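Local coordinates for protein aspartate aminotransferase (Leishmania major, PDB 4H51) that probably transfers the amino group between L-aspartate and 2-oxoglutarate as a homodimeric, pyridoxal phosphate-dependent aminotransferase, at residues 163-168 and 191-196. Numbering follows the deposited sequence.
Sequences CTYAYY and SVFILH
Tyr-165 reaches from strand 162-169 to strand 192-196 and meets Phe-193, Ile-194 and Leu-195. Both strands belong to the mixed, largely parallel sheet of the large domain in fold-type I PLP enzymes. Strand 140-144 lies between them in the sheet, so the two make no direct backbone pairing. The axes of the two short strand segments pass 8.9 Å apart, and their directions are splayed. The Tyr-165 side chain spans this gap. Its CB points to strand 192-196. Its CG sits between the backbone N and the carbonyl carbon (chi1 52°), which places the ring where its OH can meet Ile-194 O. Tyr-165 OH donates a 2.7 Å hydrogen bond to Ile-194 O. The bond is bent at the acceptor, with a C=O...donor angle of 139°. The carbonyl oxygen lies at the edge of the tyrosine ring, near its plane. Farther back along the ring, Tyr-165 CD1 approaches Phe-193 CD2 at 3.7 Å. This tyrosine carbon meets the edge of the phenylalanine ring, and the pair is oblique, with the planes 39° apart. Leu-195 crosses the tyrosine side chain at about a right angle, and its CD2 methyl lies 3.8 Å from Tyr-165 CZ. Met-180 of helix 177-186 also packs on Tyr-165, and Tyr-141 stacks on Phe-193. The contact is buried, and ordered water completes it. One water joins Tyr-167 OH to His-196 O. The other donates to Tyr-165 OH at 2.7 Å and accepts from His-196 N at 3.0 Å, so the buried hydroxyl has two partners.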
loop_
_atom_site.group_PDB
_atom_site.type_symbol
_atom_site.label_atom_id
_atom_site.label_comp_id
_atom_site.label_asym_id
_atom_site.label_seq_id
_atom_site.Cartn_x
_atom_site.Cartn_y
_atom_site.Cartn_z
ATOM N N CYS B 163 6.750 13.670 20.592
ATOM C CA CYS B 163 6.964 14.998 21.201
ATOM C C CYS B 163 6.702 16.028 20.138
ATOM O O CYS B 163 6.524 15.670 18.934
ATOM C CB CYS B 163 8.380 15.128 21.731
ATOM S SG CYS B 163 8.848 13.931 23.031
ATOM N N THR B 164 6.581 17.284 20.554
ATOM C CA THR B 164 6.473 18.358 19.608
ATOM C C THR B 164 7.569 19.415 19.753
ATOM O O THR B 164 8.133 19.569 20.837
ATOM C CB THR B 164 5.103 19.033 19.702
ATOM O OG1 THR B 164 4.979 19.635 21.006
ATOM C CG2 THR B 164 3.974 17.979 19.474
ATOM N N TYR B 165 7.890 20.084 18.637
ATOM C CA TYR B 165 8.722 21.289 18.680
ATOM C C TYR B 165 7.848 22.492 18.390
ATOM O O TYR B 165 6.955 22.442 17.516
ATOM C CB TYR B 165 9.930 21.257 17.726
ATOM C CG TYR B 165 9.657 20.934 16.308
ATOM C CD1 TYR B 165 9.666 19.622 15.875
ATOM C CD2 TYR B 165 9.426 21.927 15.384
ATOM C CE1 TYR B 165 9.435 19.294 14.532
ATOM C CE2 TYR B 165 9.177 21.614 14.033
ATOM C CZ TYR B 165 9.210 20.287 13.624
ATOM O OH TYR B 165 8.969 19.916 12.326
ATOM N N ALA B 166 8.108 23.556 19.152
ATOM C CA ALA B 166 7.525 24.845 18.865
ATOM C C ALA B 166 7.751 25.191 17.397
ATOM O O ALA B 166 8.819 24.971 16.864
ATOM C CB ALA B 166 8.159 25.904 19.767
ATOM N N TYR B 167 6.747 25.737 16.746
ATOM C CA TYR B 167 6.841 25.986 15.326
ATOM C C TYR B 167 6.009 27.200 14.960
ATOM O O TYR B 167 6.580 28.258 14.654
ATOM C CB TYR B 167 6.455 24.726 14.520
ATOM C CG TYR B 167 6.724 24.927 13.049
ATOM C CD1 TYR B 167 8.022 24.864 12.579
ATOM C CD2 TYR B 167 5.719 25.272 12.155
ATOM C CE1 TYR B 167 8.326 25.120 11.258
ATOM C CE2 TYR B 167 6.013 25.490 10.819
ATOM C CZ TYR B 167 7.323 25.412 10.368
ATOM O OH TYR B 167 7.700 25.657 9.036
ATOM N N TYR B 168 4.688 27.075 15.001
ATOM C CA TYR B 168 3.804 28.182 14.586
ATOM C C TYR B 168 3.341 28.979 15.790
ATOM O O TYR B 168 2.956 28.401 16.794
ATOM C CB TYR B 168 2.587 27.640 13.865
ATOM C CG TYR B 168 1.776 28.700 13.183
ATOM C CD1 TYR B 168 2.325 29.446 12.136
ATOM C CD2 TYR B 168 0.483 28.954 13.557
ATOM C CE1 TYR B 168 1.601 30.424 11.494
ATOM C CE2 TYR B 168 -0.265 29.931 12.919
ATOM C CZ TYR B 168 0.297 30.658 11.891
ATOM O OH TYR B 168 -0.408 31.646 11.230
ATOM N N SER B 191 17.824 12.387 18.798
ATOM C CA SER B 191 16.386 12.283 18.639
ATOM C C SER B 191 16.005 12.319 17.142
ATOM O O SER B 191 16.850 12.595 16.272
ATOM C CB SER B 191 15.674 13.401 19.355
ATOM O OG SER B 191 15.929 13.372 20.749
ATOM N N VAL B 192 14.768 11.961 16.833
ATOM C CA VAL B 192 14.256 12.017 15.475
ATOM C C VAL B 192 13.358 13.234 15.281
ATOM O O VAL B 192 12.483 13.471 16.121
ATOM C CB VAL B 192 13.458 10.769 15.138
ATOM C CG1 VAL B 192 13.045 10.825 13.653
ATOM C CG2 VAL B 192 14.288 9.520 15.387
ATOM N N PHE B 193 13.577 14.012 14.217
ATOM C CA PHE B 193 12.735 15.165 13.911
ATOM C C PHE B 193 12.106 14.994 12.550
ATOM O O PHE B 193 12.827 14.877 11.540
ATOM C CB PHE B 193 13.528 16.454 13.918
ATOM C CG PHE B 193 13.795 16.973 15.289
ATOM C CD1 PHE B 193 14.736 16.348 16.105
ATOM C CD2 PHE B 193 13.046 18.002 15.805
ATOM C CE1 PHE B 193 14.958 16.805 17.386
ATOM C CE2 PHE B 193 13.265 18.444 17.080
ATOM C CZ PHE B 193 14.211 17.817 17.889
ATOM N N ILE B 194 10.771 15.015 12.522
ATOM C CA ILE B 194 10.013 15.086 11.258
ATOM C C ILE B 194 9.813 16.557 10.898
ATOM O O ILE B 194 9.113 17.283 11.590
ATOM C CB ILE B 194 8.707 14.315 11.350
ATOM C CG1 ILE B 194 8.999 12.836 11.636
ATOM C CG2 ILE B 194 7.868 14.489 10.072
ATOM C CD1 ILE B 194 7.769 11.945 11.655
ATOM N N LEU B 195 10.446 16.953 9.789
ATOM C CA LEU B 195 10.400 18.289 9.203
ATOM C C LEU B 195 9.661 18.335 7.880
ATOM O O LEU B 195 9.865 17.507 7.031
ATOM C CB LEU B 195 11.812 18.765 8.987
ATOM C CG LEU B 195 12.727 18.719 10.239
ATOM C CD1 LEU B 195 14.096 19.165 9.791
ATOM C CD2 LEU B 195 12.172 19.623 11.389
ATOM N N HIS B 196 8.799 19.342 7.692
ATOM C CA HIS B 196 8.157 19.552 6.416
ATOM C C HIS B 196 9.130 20.245 5.527
ATOM O O HIS B 196 9.583 21.369 5.853
ATOM C CB HIS B 196 6.916 20.436 6.566
ATOM C CG HIS B 196 5.845 19.868 7.483
ATOM N ND1 HIS B 196 4.580 19.619 7.059
ATOM C CD2 HIS B 196 5.888 19.489 8.804
ATOM C CE1 HIS B 196 3.852 19.150 8.100
ATOM N NE2 HIS B 196 4.648 19.051 9.157
HETATM O O HOH W 1 8.584 21.251 9.979
HETATM O O HOH W 2 9.241 23.216 8.383
#